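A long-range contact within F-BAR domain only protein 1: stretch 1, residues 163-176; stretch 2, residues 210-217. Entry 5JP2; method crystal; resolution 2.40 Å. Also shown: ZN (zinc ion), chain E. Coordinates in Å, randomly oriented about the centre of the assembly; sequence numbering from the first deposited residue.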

ATOM      1  N   ASP B 163     -21.678  -2.573  -8.312  1.00 31.99           N
ATOM      2  CA  ASP B 163     -21.228  -1.375  -9.003  1.00 39.89           C
ATOM      3  C   ASP B 163     -19.910  -0.913  -8.389  1.00 31.50           C
ATOM      4  O   ASP B 163     -19.743  -0.930  -7.173  1.00 31.92           O
ATOM      5  CB  ASP B 163     -22.269  -0.258  -8.933  1.00 42.57           C
ATOM      6  CG  ASP B 163     -23.591  -0.639  -9.582  1.00 49.47           C
ATOM      7  OD1 ASP B 163     -23.605  -1.546 -10.430  1.00 62.98           O
ATOM      8  OD2 ASP B 163     -24.626  -0.027  -9.258  1.00 73.86           O
ATOM      9  N   TYR B 164     -18.957  -0.547  -9.232  1.00 32.80           N
ATOM     10  CA  TYR B 164     -17.682  -0.035  -8.762  1.00 29.29           C
ATOM     11  C   TYR B 164     -17.366   1.289  -9.429  1.00 34.59           C
ATOM     12  O   TYR B 164     -17.710   1.524 -10.588  1.00 47.10           O
ATOM     13  CB  TYR B 164     -16.546  -1.031  -8.999  1.00 40.59           C
ATOM     14  CG  TYR B 164     -16.404  -1.554 -10.410  1.00 31.89           C
ATOM     15  CD1 TYR B 164     -15.623  -0.898 -11.349  1.00 33.78           C
ATOM     16  CD2 TYR B 164     -17.044  -2.715 -10.793  1.00 30.16           C
ATOM     17  CE1 TYR B 164     -15.492  -1.390 -12.618  1.00 29.23           C
ATOM     18  CE2 TYR B 164     -16.919  -3.212 -12.056  1.00 26.19           C
ATOM     19  CZ  TYR B 164     -16.147  -2.552 -12.966  1.00 34.82           C
ATOM     20  OH  TYR B 164     -16.036  -3.069 -14.230  1.00 44.87           O
ATOM     21  N   HIS B 165     -16.741   2.161  -8.667  1.00 67.28           N
ATOM     22  CA  HIS B 165     -16.506   3.523  -9.096  1.00 38.10           C
ATOM     23  C   HIS B 165     -15.120   3.921  -8.632  1.00 45.39           C
ATOM     24  O   HIS B 165     -14.860   3.960  -7.428  1.00 30.60           O
ATOM     25  CB  HIS B 165     -17.584   4.435  -8.508  1.00 47.72           C
ATOM     26  CG  HIS B 165     -17.328   5.884  -8.709  1.00 33.50           C
ATOM     27  ND1 HIS B 165     -16.980   6.420  -9.925  1.00 35.57           N
ATOM     28  CD2 HIS B 165     -17.342   6.909  -7.833  1.00 41.14           C
ATOM     29  CE1 HIS B 165     -16.793   7.719  -9.788  1.00 56.18           C
ATOM     30  NE2 HIS B 165     -17.012   8.041  -8.527  1.00 43.87           N
ATOM     31  N   CYS B 166     -14.257   4.274  -9.574  1.00 33.83           N
ATOM     32  CA  CYS B 166     -12.908   4.728  -9.272  1.00 45.80           C
ATOM     33  C   CYS B 166     -12.941   6.234  -9.424  1.00 34.78           C
ATOM     34  O   CYS B 166     -13.111   6.746 -10.529  1.00 38.48           O
ATOM     35  CB  CYS B 166     -11.895   4.086 -10.213  1.00 34.50           C
ATOM     36  SG  CYS B 166     -10.242   4.602  -9.975  1.00 43.41           S
ATOM     37  N   CYS B 167     -12.714   6.941  -8.338  1.00 41.13           N
ATOM     38  CA  CYS B 167     -13.209   8.288  -8.382  1.00 57.21           C
ATOM     39  C   CYS B 167     -12.073   9.275  -8.242  1.00 46.28           C
ATOM     40  O   CYS B 167     -11.127   9.037  -7.486  1.00 48.49           O
ATOM     41  CB  CYS B 167     -14.222   8.516  -7.248  1.00 77.29           C
ATOM     42  SG  CYS B 167     -15.138  10.058  -7.325  1.00 77.10           S
ATOM     43  N   PRO B 168     -12.149  10.400  -8.943  1.00 63.79           N
ATOM     44  CA  PRO B 168     -11.086  11.407  -8.826  1.00 60.96           C
ATOM     45  C   PRO B 168     -11.035  12.053  -7.458  1.00 50.40           C
ATOM     46  O   PRO B 168      -9.953  12.418  -6.992  1.00 53.91           O
ATOM     47  CB  PRO B 168     -11.455  12.425  -9.913  1.00 79.45           C
ATOM     48  CG  PRO B 168     -12.390  11.683 -10.844  1.00 63.50           C
ATOM     49  CD  PRO B 168     -13.130  10.719  -9.987  1.00 51.56           C
ATOM     50  N   ALA B 169     -12.177  12.182  -6.787  1.00 41.64           N
ATOM     51  CA  ALA B 169     -12.194  12.736  -5.440  1.00 47.26           C
ATOM     52  C   ALA B 169     -11.569  11.777  -4.438  1.00 45.77           C
ATOM     53  O   ALA B 169     -11.116  12.197  -3.370  1.00 58.52           O
ATOM     54  CB  ALA B 169     -13.624  13.070  -5.037  1.00 41.38           C
ATOM     55  N   THR B 170     -11.627  10.484  -4.726  1.00 37.83           N
ATOM     56  CA  THR B 170     -11.153   9.466  -3.807  1.00 33.07           C
ATOM     57  C   THR B 170      -9.765   8.967  -4.164  1.00 35.56           C
ATOM     58  O   THR B 170      -8.925   8.787  -3.285  1.00 45.90           O
ATOM     59  CB  THR B 170     -12.131   8.305  -3.785  1.00 47.22           C
ATOM     60  OG1 THR B 170     -12.046   7.589  -5.017  1.00 63.49           O
ATOM     61  CG2 THR B 170     -13.517   8.825  -3.630  1.00 59.17           C
ATOM     62  N   ALA B 171      -9.568   8.668  -5.323  1.00 38.73           N
ATOM     63  CA  ALA B 171      -8.406   7.897  -5.706  1.00 32.70           C
ATOM     64  C   ALA B 171      -7.172   8.770  -5.904  1.00 37.62           C
ATOM     65  O   ALA B 171      -7.270   9.927  -6.325  1.00 35.61           O
ATOM     66  CB  ALA B 171      -8.692   7.129  -6.985  1.00 34.15           C
ATOM     67  N   PRO B 172      -6.005   8.207  -5.615  1.00 38.50           N
ATOM     68  CA  PRO B 172      -4.749   8.860  -5.988  1.00 54.86           C
ATOM     69  C   PRO B 172      -4.595   8.893  -7.497  1.00 46.32           C
ATOM     70  O   PRO B 172      -5.318   8.225  -8.237  1.00 47.71           O
ATOM     71  CB  PRO B 172      -3.688   7.972  -5.338  1.00 51.22           C
ATOM     72  CG  PRO B 172      -4.296   6.637  -5.335  1.00 50.44           C
ATOM     73  CD  PRO B 172      -5.771   6.858  -5.082  1.00 37.93           C
ATOM     74  N   ALA B 173      -3.619   9.668  -7.958  1.00 56.92           N
ATOM     75  CA  ALA B 173      -3.406   9.804  -9.391  1.00 57.59           C
ATOM     76  C   ALA B 173      -2.468   8.699  -9.837  1.00 48.27           C
ATOM     77  O   ALA B 173      -1.248   8.864  -9.813  1.00 67.47           O
ATOM     78  CB  ALA B 173      -2.836  11.174  -9.727  1.00 44.80           C
ATOM     79  N   THR B 174      -3.057   7.614 -10.329  1.00 55.27           N
ATOM     80  CA  THR B 174      -2.369   6.439 -10.839  1.00 51.11           C
ATOM     81  C   THR B 174      -3.429   5.405 -11.166  1.00 35.91           C
ATOM     82  O   THR B 174      -4.587   5.555 -10.788  1.00 48.12           O
ATOM     83  CB  THR B 174      -1.333   5.872  -9.853  1.00 57.43           C
ATOM     84  OG1 THR B 174      -0.684   4.737 -10.443  1.00 57.84           O
ATOM     85  CG2 THR B 174      -1.964   5.451  -8.537  1.00 34.41           C
ATOM     86  N   GLN B 175      -3.046   4.375 -11.891  1.00 37.26           N
ATOM     87  CA  GLN B 175      -3.954   3.300 -12.210  1.00 33.22           C
ATOM     88  C   GLN B 175      -4.042   2.294 -11.071  1.00 34.88           C
ATOM     89  O   GLN B 175      -3.084   2.072 -10.332  1.00 32.96           O
ATOM     90  CB  GLN B 175      -3.488   2.592 -13.473  1.00 38.39           C
ATOM     91  CG  GLN B 175      -3.438   3.464 -14.674  1.00 44.69           C
ATOM     92  CD  GLN B 175      -3.537   2.646 -15.931  1.00 58.44           C
ATOM     93  OE1 GLN B 175      -2.838   1.648 -16.086  1.00 44.29           O
ATOM     94  NE2 GLN B 175      -4.417   3.052 -16.834  1.00 80.32           N
ATOM     95  N   LEU B 176      -5.194   1.655 -10.961  1.00 30.66           N
ATOM     96  CA  LEU B 176      -5.319   0.438 -10.182  1.00 29.17           C
ATOM     97  C   LEU B 176      -5.169  -0.743 -11.130  1.00 25.26           C
ATOM     98  O   LEU B 176      -5.892  -0.840 -12.118  1.00 36.67           O
ATOM     99  CB  LEU B 176      -6.673   0.402  -9.468  1.00 28.28           C
ATOM    100  CG  LEU B 176      -7.069   1.681  -8.702  1.00 22.65           C
ATOM    101  CD1 LEU B 176      -8.482   1.612  -8.250  1.00 17.86           C
ATOM    102  CD2 LEU B 176      -6.187   1.945  -7.510  1.00 32.44           C
ATOM    103  N   LYS B 210     -11.889 -10.862 -13.738  1.00 32.53           N
ATOM    104  CA  LYS B 210     -10.684 -10.081 -13.968  1.00 33.23           C
ATOM    105  C   LYS B 210     -11.091  -8.807 -14.685  1.00 34.50           C
ATOM    106  O   LYS B 210     -11.684  -8.865 -15.762  1.00 38.89           O
ATOM    107  CB  LYS B 210      -9.666 -10.847 -14.809  1.00 42.66           C
ATOM    108  CG  LYS B 210      -9.072 -12.068 -14.163  1.00 51.22           C
ATOM    109  CD  LYS B 210      -7.943 -12.599 -15.018  1.00 59.97           C
ATOM    110  CE  LYS B 210      -7.274 -13.799 -14.393  1.00 67.84           C
ATOM    111  NZ  LYS B 210      -6.181 -14.313 -15.260  1.00113.65           N
ATOM    112  N   LEU B 211     -10.731  -7.669 -14.119  1.00 34.46           N
ATOM    113  CA  LEU B 211     -11.142  -6.383 -14.639  1.00 32.41           C
ATOM    114  C   LEU B 211      -9.965  -5.699 -15.309  1.00 32.25           C
ATOM    115  O   LEU B 211      -8.811  -5.933 -14.959  1.00 33.25           O
ATOM    116  CB  LEU B 211     -11.673  -5.487 -13.523  1.00 37.53           C
ATOM    117  CG  LEU B 211     -12.902  -5.966 -12.769  1.00 28.79           C
ATOM    118  CD1 LEU B 211     -13.311  -4.941 -11.770  1.00 37.78           C
ATOM    119  CD2 LEU B 211     -14.016  -6.194 -13.738  1.00 45.84           C
ATOM    120  N   ALA B 212     -10.267  -4.868 -16.293  1.00 36.61           N
ATOM    121  CA  ALA B 212      -9.229  -4.056 -16.891  1.00 38.27           C
ATOM    122  C   ALA B 212      -8.719  -3.061 -15.861  1.00 41.79           C
ATOM    123  O   ALA B 212      -9.382  -2.781 -14.867  1.00 35.48           O
ATOM    124  CB  ALA B 212      -9.759  -3.316 -18.116  1.00 32.08           C
ATOM    125  N   ASN B 213      -7.519  -2.544 -16.092  1.00 34.25           N
ATOM    126  CA  ASN B 213      -6.984  -1.537 -15.196  1.00 32.60           C
ATOM    127  C   ASN B 213      -7.958  -0.376 -15.092  1.00 40.74           C
ATOM    128  O   ASN B 213      -8.627  -0.018 -16.060  1.00 45.80           O
ATOM    129  CB  ASN B 213      -5.639  -1.037 -15.696  1.00 22.92           C
ATOM    130  CG  ASN B 213      -4.596  -2.105 -15.711  1.00 31.37           C
ATOM    131  OD1 ASN B 213      -4.747  -3.145 -15.090  1.00 37.12           O
ATOM    132  ND2 ASN B 213      -3.509  -1.847 -16.414  1.00 38.91           N
ATOM    133  N   LEU B 214      -8.024   0.227 -13.910  1.00 36.92           N
ATOM    134  CA  LEU B 214      -8.959   1.308 -13.653  1.00 27.99           C
ATOM    135  C   LEU B 214      -8.214   2.593 -13.400  1.00 31.59           C
ATOM    136  O   LEU B 214      -7.182   2.601 -12.730  1.00 41.89           O
ATOM    137  CB  LEU B 214      -9.835   1.017 -12.460  1.00 28.63           C
ATOM    138  CG  LEU B 214     -10.543  -0.312 -12.515  1.00 34.04           C
ATOM    139  CD1 LEU B 214     -11.088  -0.560 -11.160  1.00 30.32           C
ATOM    140  CD2 LEU B 214     -11.625  -0.276 -13.551  1.00 45.28           C
ATOM    141  N   SER B 215      -8.762   3.676 -13.916  1.00 40.19           N
ATOM    142  CA  SER B 215      -8.135   4.962 -13.754  1.00 45.95           C
ATOM    143  C   SER B 215      -9.176   6.000 -13.371  1.00 48.18           C
ATOM    144  O   SER B 215     -10.292   5.991 -13.898  1.00 54.88           O
ATOM    145  CB  SER B 215      -7.439   5.370 -15.057  1.00 52.75           C
ATOM    146  OG  SER B 215      -7.011   6.712 -14.987  1.00 80.23           O
ATOM    147  N   PRO B 216      -8.843   6.904 -12.457  1.00 48.49           N
ATOM    148  CA  PRO B 216      -9.787   7.974 -12.125  1.00 55.94           C
ATOM    149  C   PRO B 216      -9.962   8.975 -13.246  1.00 66.61           C
ATOM    150  O   PRO B 216     -10.947   9.716 -13.243  1.00 74.64           O
ATOM    151  CB  PRO B 216      -9.158   8.619 -10.885  1.00 62.43           C
ATOM    152  CG  PRO B 216      -7.704   8.278 -10.974  1.00 51.56           C
ATOM    153  CD  PRO B 216      -7.630   6.943 -11.624  1.00 52.14           C
ATOM    154  N   THR B 217      -9.043   8.999 -14.211  1.00 87.06           N
ATOM    155  CA  THR B 217      -8.999  10.064 -15.204  1.00 92.25           C
ATOM    156  C   THR B 217     -10.201  10.043 -16.136  1.00102.69           C
ATOM    157  O   THR B 217     -10.613  11.095 -16.627  1.00124.38           O
ATOM    158  CB  THR B 217      -7.710   9.963 -16.015  1.00117.64           C
ATOM    159  OG1 THR B 217      -7.694   8.724 -16.737  1.00134.85           O
ATOM    160  CG2 THR B 217      -6.503  10.024 -15.090  1.00115.77           C
TER
HETATM  161 ZN    ZN E1201     -16.989   9.619  -7.680  1.00 50.46          ZN

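What ties the two backbones together? A single antiparallel bridge pairs L176 with L214: L176 N donates to L214 O at 2.8 Å, and L214 N returns a bond to L176 O at 3.0 Å, both nearly straight. The two carbonyls also receive CA-H...O contacts, Q175 CA to L214 O and N213 CA to L176 O, each 3.3 Å.

How does the tyrosine meet the leucines? Y164 points toward the second stretch with chi1 p, and chi2 near 90° turns its ring so that one face receives L211. L211, in its m,t rotamer, sets CD1 4.1 Å from the ring centroid of Y164, a CH-pi contact. L214 is also m,t; its CD2 lies 4.1 Å from Y164 CE1, obliquely to the ring.

What surrounds P216? The loop of stretch 1 curls about its ring. C166, with chi1 t, places SG 3.9 Å from P216 CD, while A171 CB lies 4.2 Å from P216 CB. T174 O comes within 3.4 Å of P216 CD, and proline has no amide hydrogen to offer it.

What holds that loop in shape? C167 O accepts A171 N at 2.7 Å and, with T170 in rotamer p, T170 OG1 at 3.0 Å. C167 points away from stretch 2, and its SG binds zinc at 1.9 Å.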